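Local coordinates for gamma-glutamyltransferase 1 Threonine peptidase. MEROPS family T03 (Pseudomonas nitroreducens, PDB 7D9E), which transfers the gamma-glutamyl group of glutathione and related compounds to amino acids and peptides, or to water, at residues T2-V7 with V14-T19; D42-K47 with P66-L71; F54-S59 with H125-P130; S72-S77 with S95-S100. One frame throughout, in Å; residues are numbered along the deposited sequence.

Interaction 1 of 4, residues T2-V7 with V14-T19; sequences THFSIV and VSNTYT
Strands 2-7 and 14-19 pair as the two arms of an antiparallel beta hairpin at the N-terminus of this chain, immediately after Thr-1, the N-terminal nucleophile of the family. Thr-2 with Tyr-18, Phe-4 with Asn-16 and Ile-6 with Val-14 are the hydrogen-bonded pairs. Thr-2 N donates a hydrogen bond to Tyr-18 O at 2.9 Å. His-3 with Thr-17 and Ser-5 with Ser-15 are non-hydrogen-bonded pairs, and their side chains share the other face.

On that face the imidazole of His-3 extends over to strand 14-19. Its CG is anti to the backbone N (chi1 -179°). ND1 lies 2.7 Å from Thr-17 OG1 in a hydrogen bond that either atom could donate. At the far edge NE2 donates to Ser-5 OG at 3.0 Å, nearly in the ring plane. Ser-5 OG is also hydrogen-bonded to Gln-168 O. The ring is thus held at both nitrogens. Thr-17 in turn packs against Thr-1, so His-3 is a second-shell neighbour of the nucleophile.

The opposite face carries Phe-4 and Asn-16 side by side. Asn-16 CB sits over the Phe-4 ring, 3.9 Å from its centroid, as a CH-pi contact. Asn-16 OD1 is hydrogen-bonded to Tyr-93 of the partner chain.

Strand 14-19 also pairs antiparallel with a strand of the partner chain, so the sheet continues across the interface. Ser-5 and Ser-15 pack on strand 84-90.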
# COMPACT_ATOMS: atom_id res chain seq x y z
N THR B 2 -1.38 2.89 4.57
CA THR B 2 -0.92 2.22 5.78
C THR B 2 -1.15 0.73 5.60
O THR B 2 -1.84 0.29 4.69
CB THR B 2 -1.59 2.78 7.03
OG1 THR B 2 -0.90 2.31 8.19
CG2 THR B 2 -3.06 2.40 7.15
N HIS B 3 -0.53 -0.06 6.48
CA HIS B 3 -0.58 -1.49 6.39
C HIS B 3 -0.75 -2.06 7.79
O HIS B 3 -0.14 -1.57 8.75
CB HIS B 3 0.74 -2.06 5.81
CG HIS B 3 0.71 -3.54 5.68
ND1 HIS B 3 0.10 -4.18 4.63
CD2 HIS B 3 1.15 -4.52 6.51
CE1 HIS B 3 0.14 -5.48 4.82
NE2 HIS B 3 0.78 -5.71 5.96
N PHE B 4 -1.50 -3.16 7.90
CA PHE B 4 -1.49 -3.96 9.13
C PHE B 4 -1.47 -5.44 8.78
O PHE B 4 -1.89 -5.87 7.69
CB PHE B 4 -2.66 -3.61 10.07
CG PHE B 4 -4.03 -3.85 9.51
CD1 PHE B 4 -4.63 -5.10 9.58
CD2 PHE B 4 -4.74 -2.81 8.96
CE1 PHE B 4 -5.89 -5.31 9.10
CE2 PHE B 4 -6.02 -3.03 8.45
CZ PHE B 4 -6.59 -4.26 8.53
N SER B 5 -0.95 -6.22 9.74
CA SER B 5 -0.77 -7.66 9.61
C SER B 5 -1.37 -8.33 10.83
O SER B 5 -1.17 -7.86 11.97
CB SER B 5 0.73 -7.96 9.56
OG SER B 5 1.30 -7.46 8.34
N ILE B 6 -2.11 -9.43 10.61
CA ILE B 6 -2.76 -10.17 11.69
C ILE B 6 -2.60 -11.66 11.44
O ILE B 6 -2.73 -12.14 10.31
CB ILE B 6 -4.25 -9.82 11.83
CG1 ILE B 6 -4.42 -8.33 12.18
CG2 ILE B 6 -4.93 -10.65 12.86
CD1 ILE B 6 -5.82 -7.79 11.96
N VAL B 7 -2.34 -12.40 12.51
CA VAL B 7 -2.37 -13.86 12.50
C VAL B 7 -3.21 -14.30 13.69
O VAL B 7 -3.03 -13.77 14.79
CB VAL B 7 -0.95 -14.47 12.59
CG1 VAL B 7 -1.00 -16.00 12.64
CG2 VAL B 7 -0.11 -14.01 11.41
N VAL B 14 -4.01 -12.35 7.77
CA VAL B 14 -4.46 -11.26 6.92
C VAL B 14 -3.34 -10.23 6.82
O VAL B 14 -2.78 -9.80 7.85
CB VAL B 14 -5.74 -10.59 7.46
CG1 VAL B 14 -6.06 -9.30 6.65
CG2 VAL B 14 -6.92 -11.54 7.43
N SER B 15 -3.03 -9.81 5.59
CA SER B 15 -2.11 -8.72 5.33
C SER B 15 -2.88 -7.70 4.51
O SER B 15 -3.31 -8.00 3.40
CB SER B 15 -0.92 -9.27 4.53
OG SER B 15 0.18 -8.40 4.59
N ASN B 16 -3.08 -6.50 5.07
CA ASN B 16 -3.99 -5.53 4.46
C ASN B 16 -3.30 -4.20 4.28
O ASN B 16 -2.88 -3.58 5.27
CB ASN B 16 -5.22 -5.34 5.34
CG ASN B 16 -6.27 -4.54 4.66
OD1 ASN B 16 -7.02 -5.07 3.86
ND2 ASN B 16 -6.30 -3.24 4.94
N THR B 17 -3.21 -3.74 3.03
CA THR B 17 -2.66 -2.42 2.70
C THR B 17 -3.80 -1.61 2.11
O THR B 17 -4.45 -2.06 1.16
CB THR B 17 -1.51 -2.52 1.68
OG1 THR B 17 -0.54 -3.49 2.08
CG2 THR B 17 -0.81 -1.19 1.58
N TYR B 18 -4.03 -0.41 2.64
CA TYR B 18 -5.08 0.43 2.09
C TYR B 18 -4.68 1.89 2.24
O TYR B 18 -3.74 2.24 2.95
CB TYR B 18 -6.48 0.03 2.61
CG TYR B 18 -6.87 0.40 4.02
CD1 TYR B 18 -5.93 0.68 5.00
CD2 TYR B 18 -8.21 0.43 4.38
CE1 TYR B 18 -6.32 1.02 6.30
CE2 TYR B 18 -8.61 0.78 5.67
CZ TYR B 18 -7.65 1.06 6.62
OH TYR B 18 -8.02 1.40 7.90
N THR B 19 -5.41 2.77 1.55
CA THR B 19 -4.89 4.09 1.28
C THR B 19 -5.93 5.07 0.77
O THR B 19 -6.96 4.68 0.23
CB THR B 19 -3.74 4.00 0.23
OG1 THR B 19 -3.00 5.22 0.20
CG2 THR B 19 -4.23 3.64 -1.16

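Interaction 2 of 4, residues D42-K47 with P66-L71; sequences DDFSSK and PGKRML. With DON (6-diazenyl-5-oxo-L-norleucine), chain D.
The wall of the glutamate pocket around the ligand's amino group includes the contact between loops 42-47 and 66-71, where Asp-43 and Phe-44 meet Met-70. Phe-44 and Met-70 cross at about a right angle. Met-70 CB stands over the centre of the Phe-44 ring, 3.5 Å from its centroid and only 4° off the ring normal, a CH-pi contact.

The rest of the Met-70 side chain curls toward the rim of the ring. Its CG lies between the backbone N and the carbonyl carbon (chi1 67°), and the chain bends again at both later torsions. This brings the methyl CE to 3.6 Å from Phe-44 CE2. The sulfur is farther, SD being 5.2 Å from the ring centroid in an oblique Met-aromatic contact. At the ring edge Lys-68 O approaches Phe-44 CZ to 3.4 Å, and the extended Lys-68 chain runs past CE1. The Lys-68 amine itself is held by Glu-65, Ala-63 and Ala-61.

Asp-43 joins this packing to the substrate site. Its CB touches Met-70 CG at 3.6 Å and Leu-71 O at 3.5 Å. Its carboxylate points on to DON, whose amino nitrogen N donates to Asp-43 OD2 at 2.6 Å. Glu-40 and Asn-21 also bond that ligand. Arg-94 of the partner chain forms a salt bridge with Asp-43 OD2, which probably offsets the nearby charge of Glu-40.

Asn-62, from the chain between them, bonds both loops: its ND2 bonds Asp-43 O and its OD1 accepts from Leu-71 N.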
# COMPACT_ATOMS: atom_id res chain seq x y z
N ASP B 42 -4.31 10.00 -9.34
CA ASP B 42 -2.96 10.36 -9.73
C ASP B 42 -2.08 9.13 -10.00
O ASP B 42 -0.99 9.27 -10.54
CB ASP B 42 -2.29 11.23 -8.67
CG ASP B 42 -0.96 11.79 -9.14
OD1 ASP B 42 -0.97 12.59 -10.10
OD2 ASP B 42 0.10 11.46 -8.57
N ASP B 43 -2.53 7.95 -9.63
CA ASP B 43 -1.79 6.74 -9.93
C ASP B 43 -1.95 6.29 -11.38
O ASP B 43 -1.18 5.43 -11.83
CB ASP B 43 -2.22 5.65 -8.97
CG ASP B 43 -1.48 5.72 -7.64
OD1 ASP B 43 -0.56 6.57 -7.45
OD2 ASP B 43 -1.85 4.94 -6.73
N PHE B 44 -2.93 6.80 -12.11
CA PHE B 44 -2.94 6.58 -13.55
C PHE B 44 -1.81 7.38 -14.19
O PHE B 44 -1.28 8.34 -13.60
CB PHE B 44 -4.23 7.10 -14.18
CG PHE B 44 -5.44 6.21 -13.99
CD1 PHE B 44 -5.49 4.94 -14.51
CD2 PHE B 44 -6.55 6.70 -13.31
CE1 PHE B 44 -6.64 4.15 -14.37
CE2 PHE B 44 -7.70 5.92 -13.17
CZ PHE B 44 -7.74 4.65 -13.70
N SER B 45 -1.44 7.01 -15.41
CA SER B 45 -0.64 7.90 -16.25
C SER B 45 -1.55 9.00 -16.79
O SER B 45 -2.54 8.72 -17.47
CB SER B 45 -0.02 7.10 -17.40
OG SER B 45 0.78 7.94 -18.22
N SER B 46 -1.23 10.26 -16.47
CA SER B 46 -2.02 11.40 -16.95
C SER B 46 -1.62 11.80 -18.36
O SER B 46 -2.41 12.44 -19.06
CB SER B 46 -1.80 12.61 -16.04
OG SER B 46 -2.23 12.36 -14.71
N LYS B 47 -0.41 11.48 -18.78
CA LYS B 47 0.20 11.85 -20.04
C LYS B 47 1.38 10.89 -20.20
O LYS B 47 2.18 10.73 -19.28
CB LYS B 47 0.69 13.29 -20.00
CG LYS B 47 1.06 13.84 -21.37
CD LYS B 47 1.66 15.23 -21.25
N PRO B 66 -12.69 4.98 -18.00
CA PRO B 66 -13.77 4.79 -17.03
C PRO B 66 -13.87 3.34 -16.56
O PRO B 66 -13.71 2.40 -17.35
CB PRO B 66 -15.01 5.25 -17.79
CG PRO B 66 -14.62 5.27 -19.20
CD PRO B 66 -13.16 5.50 -19.28
N GLY B 67 -14.10 3.17 -15.25
CA GLY B 67 -14.24 1.86 -14.64
C GLY B 67 -12.95 1.10 -14.40
O GLY B 67 -12.99 -0.05 -13.92
N LYS B 68 -11.82 1.70 -14.71
CA LYS B 68 -10.51 1.06 -14.62
C LYS B 68 -9.86 1.30 -13.26
O LYS B 68 -10.00 2.37 -12.67
CB LYS B 68 -9.62 1.67 -15.72
CG LYS B 68 -8.33 0.92 -16.03
CD LYS B 68 -7.66 1.59 -17.25
CE LYS B 68 -6.31 1.00 -17.61
NZ LYS B 68 -5.73 1.69 -18.81
N ARG B 69 -9.14 0.29 -12.80
CA ARG B 69 -8.32 0.40 -11.61
C ARG B 69 -6.96 0.93 -12.00
O ARG B 69 -6.35 0.48 -12.97
CB ARG B 69 -8.18 -0.95 -10.92
CG ARG B 69 -9.49 -1.40 -10.31
CD ARG B 69 -9.51 -2.90 -10.08
NE ARG B 69 -10.28 -3.27 -8.89
CZ ARG B 69 -11.60 -3.42 -8.86
NH1 ARG B 69 -12.33 -3.21 -9.95
NH2 ARG B 69 -12.19 -3.77 -7.73
N MET B 70 -6.50 1.92 -11.27
CA MET B 70 -5.18 2.50 -11.47
C MET B 70 -4.09 1.64 -10.87
O MET B 70 -4.25 1.02 -9.82
CB MET B 70 -5.26 3.96 -11.00
CG MET B 70 -5.47 4.28 -9.53
SD MET B 70 -7.14 3.84 -8.91
CE MET B 70 -8.24 4.97 -9.74
N LEU B 71 -3.00 1.51 -11.62
CA LEU B 71 -1.87 0.69 -11.19
C LEU B 71 -1.39 1.11 -9.80
O LEU B 71 -1.29 2.29 -9.50
CB LEU B 71 -0.72 0.81 -12.18
CG LEU B 71 0.47 -0.14 -11.97
CD1 LEU B 71 0.06 -1.57 -12.27
CD2 LEU B 71 1.63 0.26 -12.84
O DON D . -1.39 2.56 -4.66
C DON D . -0.15 3.09 -4.63
OXT DON D . 0.79 2.43 -5.05
CA DON D . -0.13 4.44 -3.93
N DON D . -1.32 5.20 -4.21
CB DON D . 0.16 4.05 -2.46
C1E DON D . 0.04 5.22 -1.53
C1D DON D . 0.60 4.80 -0.20
O1J DON D . 1.01 3.65 0.01

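Interaction 3 of 4, residues F54-S59 with H125-P130; sequences FGVVGS and HHQLLP
Gln-127 reaches Phe-54 with its side-chain amide. This single hydrogen bond joins the loop 54-59, which reaches the ligand pocket through Phe-54, to the turn that follows the short strand 125-126. Gln-127 NE2 donates to Phe-54 O at 3.1 Å. The bond is nearly straight, with an angle of 165° at the hydrogen. It lies in the carbonyl plane, on a lone pair, and close to the plane of the Gln-127 amide.

Around the bond the packing is light. The Val-56 side chain crosses that of Gln-127 at about a right angle, with CG1 4.1 Å from Gln-127 OE1. The backbone of Gly-55 lies against the amide, leaving little room for a side chain there.

The next shell fixes the amide. Gln-127 CG lies between the backbone N and the carbonyl carbon (chi1 56°), which turns the chain toward loop 54-59. NE2 also donates to Leu-129 O at 3.1 Å. On the other branch His-125 NE2 donates to Gln-127 OE1 at 2.8 Å, with the oxygen in the imidazole plane. Ser-95 OG bonds the same oxygen. Farther out, His-125 ND1 bonds Thr-99, and Asn-52 OD1 accepts from Phe-54 N and Val-56 N.

The contact lies near the surface, and the ring of Phe-54 turns from it, its nearest atoms about 4 Å from the bound DON. Both NE2 donors are used and OE1 has two partners. This pattern fixes which end of the amide is nitrogen and sets its rotation.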
# COMPACT_ATOMS: atom_id res chain seq x y z
N PHE B 54 4.89 10.06 -7.33
CA PHE B 54 5.95 9.17 -6.86
C PHE B 54 7.08 9.03 -7.86
O PHE B 54 7.98 8.21 -7.65
CB PHE B 54 5.36 7.81 -6.51
CG PHE B 54 4.54 7.82 -5.25
CD1 PHE B 54 5.14 8.00 -4.02
CD2 PHE B 54 3.16 7.67 -5.31
CE1 PHE B 54 4.38 8.03 -2.86
CE2 PHE B 54 2.40 7.70 -4.15
CZ PHE B 54 3.01 7.88 -2.93
N GLY B 55 7.06 9.80 -8.94
CA GLY B 55 8.12 9.77 -9.92
C GLY B 55 8.02 8.66 -10.94
O GLY B 55 8.97 8.45 -11.70
N VAL B 56 6.89 7.93 -10.98
CA VAL B 56 6.75 6.79 -11.87
C VAL B 56 5.98 7.21 -13.11
O VAL B 56 5.14 8.12 -13.07
CB VAL B 56 6.10 5.58 -11.16
CG1 VAL B 56 6.97 5.11 -10.01
CG2 VAL B 56 4.70 5.90 -10.68
N VAL B 57 6.27 6.54 -14.22
CA VAL B 57 5.71 6.89 -15.51
C VAL B 57 4.91 5.72 -16.06
O VAL B 57 4.95 4.60 -15.55
CB VAL B 57 6.79 7.34 -16.52
CG1 VAL B 57 7.54 8.55 -15.99
CG2 VAL B 57 7.76 6.20 -16.83
N GLY B 58 4.16 6.00 -17.13
CA GLY B 58 3.42 4.95 -17.81
C GLY B 58 3.01 5.42 -19.19
O GLY B 58 3.39 6.50 -19.64
N SER B 59 2.25 4.57 -19.86
CA SER B 59 1.69 4.91 -21.16
C SER B 59 0.29 4.30 -21.26
O SER B 59 -0.54 4.56 -20.38
CB SER B 59 2.63 4.48 -22.29
OG SER B 59 2.92 3.10 -22.25
N HIS B 125 16.22 3.23 -2.13
CA HIS B 125 15.35 2.97 -3.27
C HIS B 125 15.90 3.59 -4.55
O HIS B 125 16.36 4.73 -4.55
CB HIS B 125 13.98 3.57 -2.97
CG HIS B 125 12.99 3.44 -4.08
ND1 HIS B 125 12.40 2.24 -4.42
CD2 HIS B 125 12.51 4.36 -4.95
CE1 HIS B 125 11.57 2.43 -5.44
NE2 HIS B 125 11.63 3.71 -5.78
N HIS B 126 15.83 2.82 -5.63
CA HIS B 126 16.11 3.30 -6.97
C HIS B 126 15.00 2.83 -7.89
O HIS B 126 14.43 1.76 -7.68
CB HIS B 126 17.46 2.76 -7.46
CG HIS B 126 17.79 3.15 -8.86
ND1 HIS B 126 18.00 4.47 -9.23
CD2 HIS B 126 17.94 2.42 -9.99
CE1 HIS B 126 18.24 4.52 -10.53
NE2 HIS B 126 18.22 3.29 -11.01
N GLN B 127 14.66 3.64 -8.92
CA GLN B 127 13.53 3.30 -9.77
C GLN B 127 13.72 3.74 -11.22
O GLN B 127 12.75 4.07 -11.91
CB GLN B 127 12.24 3.86 -9.18
CG GLN B 127 12.27 5.37 -8.94
CD GLN B 127 10.94 5.91 -8.47
OE1 GLN B 127 10.26 5.30 -7.64
NE2 GLN B 127 10.55 7.06 -9.01
N LEU B 128 14.97 3.68 -11.71
CA LEU B 128 15.33 3.93 -13.11
C LEU B 128 15.23 5.41 -13.46
O LEU B 128 16.20 5.99 -13.98
CB LEU B 128 14.51 3.07 -14.09
CG LEU B 128 14.92 3.20 -15.55
CD1 LEU B 128 16.37 2.76 -15.74
CD2 LEU B 128 14.01 2.36 -16.44
N LEU B 129 14.07 6.01 -13.21
CA LEU B 129 13.87 7.44 -13.38
C LEU B 129 13.31 7.99 -12.07
O LEU B 129 12.30 7.46 -11.55
CB LEU B 129 12.88 7.74 -14.50
CG LEU B 129 13.29 7.25 -15.88
CD1 LEU B 129 12.14 7.50 -16.84
CD2 LEU B 129 14.56 7.94 -16.34
N PRO B 130 13.90 9.06 -11.51
CA PRO B 130 14.99 9.87 -12.06
C PRO B 130 16.32 9.12 -12.23
O PRO B 130 16.65 8.24 -11.43
CB PRO B 130 15.16 10.98 -11.00
CG PRO B 130 13.81 11.09 -10.36
CD PRO B 130 13.33 9.65 -10.29

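Interaction 4 of 4, residues S72-S77 with S95-S100; sequences SSMSPS and SRIFTS. With DON (6-diazenyl-5-oxo-L-norleucine), chain D.
Ser-73, Met-74 and Ser-75 of segment 72-77 pack on Ile-97 and Phe-98 at the start of helix 97-109, beside the carboxylate of bound DON. Ser-72 comes first. Its OG, anti to the backbone N (chi1 -178°), donates to DON O at 2.7 Å and accepts from Met-74 N, closing an ST turn.

Ser-73 follows, and its backbone N donates to DON OXT at 2.7 Å in a nearly straight bond (169°). The two serines thus hold one carboxylate oxygen each. Ser-73 OG turns to the helix side, 3.6 Å from Ser-95 CA and close to Phe-98 CE2. Ser-73 O rests on Ile-97 CG2 at 3.4 Å.

Met-74 lies alongside Ile-97, with Met-74 CG 3.9 Å from Ile-97 CD1. The same CD1 methyl touches the ligand, 3.6 Å from DON O1J, so Ile-97 links the packing with the pocket. Ser-75 CB faces Ile-97 CG2. Ser-75 OG meets the edge of the Phe-98 ring and donates to Ser-73 O at 2.8 Å, from above the carbonyl plane.

Met-74 and Pro-76 pack on strand 13-19, and Ser-77 opens strand 77-81. Phe-98 meets Phe-311 of the partner chain, with the ring planes at about 30°. The segment therefore runs between the N-terminal hairpin and helix 97-109.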
# COMPACT_ATOMS: atom_id res chain seq x y z
N SER B 72 -1.08 0.13 -8.97
CA SER B 72 -0.64 0.36 -7.61
C SER B 72 0.74 -0.25 -7.41
O SER B 72 1.20 -1.08 -8.20
CB SER B 72 -1.63 -0.27 -6.65
OG SER B 72 -1.29 -0.03 -5.30
N SER B 73 1.38 0.17 -6.32
CA SER B 73 2.57 -0.50 -5.82
C SER B 73 2.29 -1.26 -4.54
O SER B 73 3.20 -1.89 -4.00
CB SER B 73 3.69 0.50 -5.57
OG SER B 73 4.04 1.20 -6.77
N MET B 74 1.07 -1.21 -4.02
CA MET B 74 0.77 -1.80 -2.70
C MET B 74 0.90 -3.32 -2.82
O MET B 74 0.43 -3.93 -3.79
CB MET B 74 -0.65 -1.40 -2.37
CG MET B 74 -0.76 0.02 -1.81
SD MET B 74 -2.39 0.47 -1.18
CE MET B 74 -3.48 0.15 -2.52
N SER B 75 1.55 -3.94 -1.84
CA SER B 75 2.00 -5.32 -1.96
C SER B 75 1.84 -6.09 -0.66
O SER B 75 2.81 -6.63 -0.13
CB SER B 75 3.46 -5.34 -2.40
OG SER B 75 3.66 -4.65 -3.63
N PRO B 76 0.63 -6.17 -0.13
CA PRO B 76 0.43 -6.95 1.10
C PRO B 76 0.82 -8.40 0.83
O PRO B 76 0.42 -8.98 -0.17
CB PRO B 76 -1.07 -6.82 1.38
CG PRO B 76 -1.68 -6.43 0.02
CD PRO B 76 -0.63 -5.62 -0.66
N SER B 77 1.63 -8.96 1.71
CA SER B 77 2.29 -10.22 1.43
C SER B 77 2.21 -11.18 2.61
O SER B 77 2.19 -10.77 3.78
CB SER B 77 3.78 -9.92 1.17
OG SER B 77 3.98 -9.17 -0.03
N SER B 95 5.85 4.18 -4.56
CA SER B 95 6.65 3.33 -5.43
C SER B 95 7.80 2.65 -4.70
O SER B 95 8.49 1.81 -5.30
CB SER B 95 7.22 4.13 -6.60
OG SER B 95 8.05 5.19 -6.13
N ARG B 96 8.02 2.94 -3.41
CA ARG B 96 9.04 2.25 -2.62
C ARG B 96 8.51 1.00 -1.93
O ARG B 96 9.26 0.31 -1.26
CB ARG B 96 9.57 3.16 -1.51
CG ARG B 96 10.33 4.45 -1.92
CD ARG B 96 9.71 5.31 -2.97
NE ARG B 96 10.44 6.58 -3.00
CZ ARG B 96 10.23 7.58 -3.83
NH1 ARG B 96 9.32 7.50 -4.80
NH2 ARG B 96 10.98 8.67 -3.72
N ILE B 97 7.23 0.69 -2.06
CA ILE B 97 6.64 -0.36 -1.24
C ILE B 97 7.29 -1.70 -1.52
O ILE B 97 7.67 -2.42 -0.60
CB ILE B 97 5.12 -0.42 -1.45
CG1 ILE B 97 4.43 0.76 -0.77
CG2 ILE B 97 4.57 -1.78 -0.94
CD1 ILE B 97 2.97 0.90 -1.10
N PHE B 98 7.34 -2.10 -2.80
CA PHE B 98 7.83 -3.44 -3.09
C PHE B 98 9.34 -3.51 -2.99
O PHE B 98 9.88 -4.58 -2.67
CB PHE B 98 7.27 -3.97 -4.41
CG PHE B 98 7.43 -3.07 -5.58
CD1 PHE B 98 8.64 -2.99 -6.24
CD2 PHE B 98 6.34 -2.33 -6.05
CE1 PHE B 98 8.79 -2.17 -7.35
CE2 PHE B 98 6.47 -1.52 -7.18
CZ PHE B 98 7.71 -1.44 -7.82
N THR B 99 10.07 -2.40 -3.21
CA THR B 99 11.50 -2.46 -2.94
C THR B 99 11.77 -2.55 -1.45
O THR B 99 12.76 -3.20 -1.04
CB THR B 99 12.27 -1.30 -3.58
OG1 THR B 99 11.85 -0.07 -3.02
CG2 THR B 99 12.13 -1.31 -5.11
N SER B 100 10.94 -1.92 -0.61
CA SER B 100 11.13 -2.07 0.83
C SER B 100 10.81 -3.49 1.30
O SER B 100 11.54 -4.05 2.12
CB SER B 100 10.31 -1.07 1.62
OG SER B 100 10.97 0.19 1.73
O DON D . -1.39 2.56 -4.66
C DON D . -0.15 3.09 -4.63
OXT DON D . 0.79 2.43 -5.05
CA DON D . -0.13 4.44 -3.93
N DON D . -1.32 5.20 -4.21
CB DON D . 0.16 4.05 -2.46
C1E DON D . 0.04 5.22 -1.53
C1D DON D . 0.60 4.80 -0.20
O1J DON D . 1.01 3.65 0.01

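Interactions 1, 2 and 4 are buried, while interaction 3 lies near the surface. Interaction 1 is mainly backbone bonding between strands. Interactions 2 and 4 have no hydrogen bond between their own segments and rely on packing; interaction 2 bonds the amino group of DON and interaction 4 its carboxylate. Their segments adjoin in sequence, 66-71 leading into 72-77. Interaction 3 rests on one side-chain amide. Interactions 1 and 4 touch where Thr-17 meets Met-74 and Pro-76. Interactions 3 and 4 meet through Gln-127 with Ser-95 and His-125 with Thr-99. Interactions 2 and 3, whose centres are about 16 Å apart, touch at Ser-45 and Gly-58.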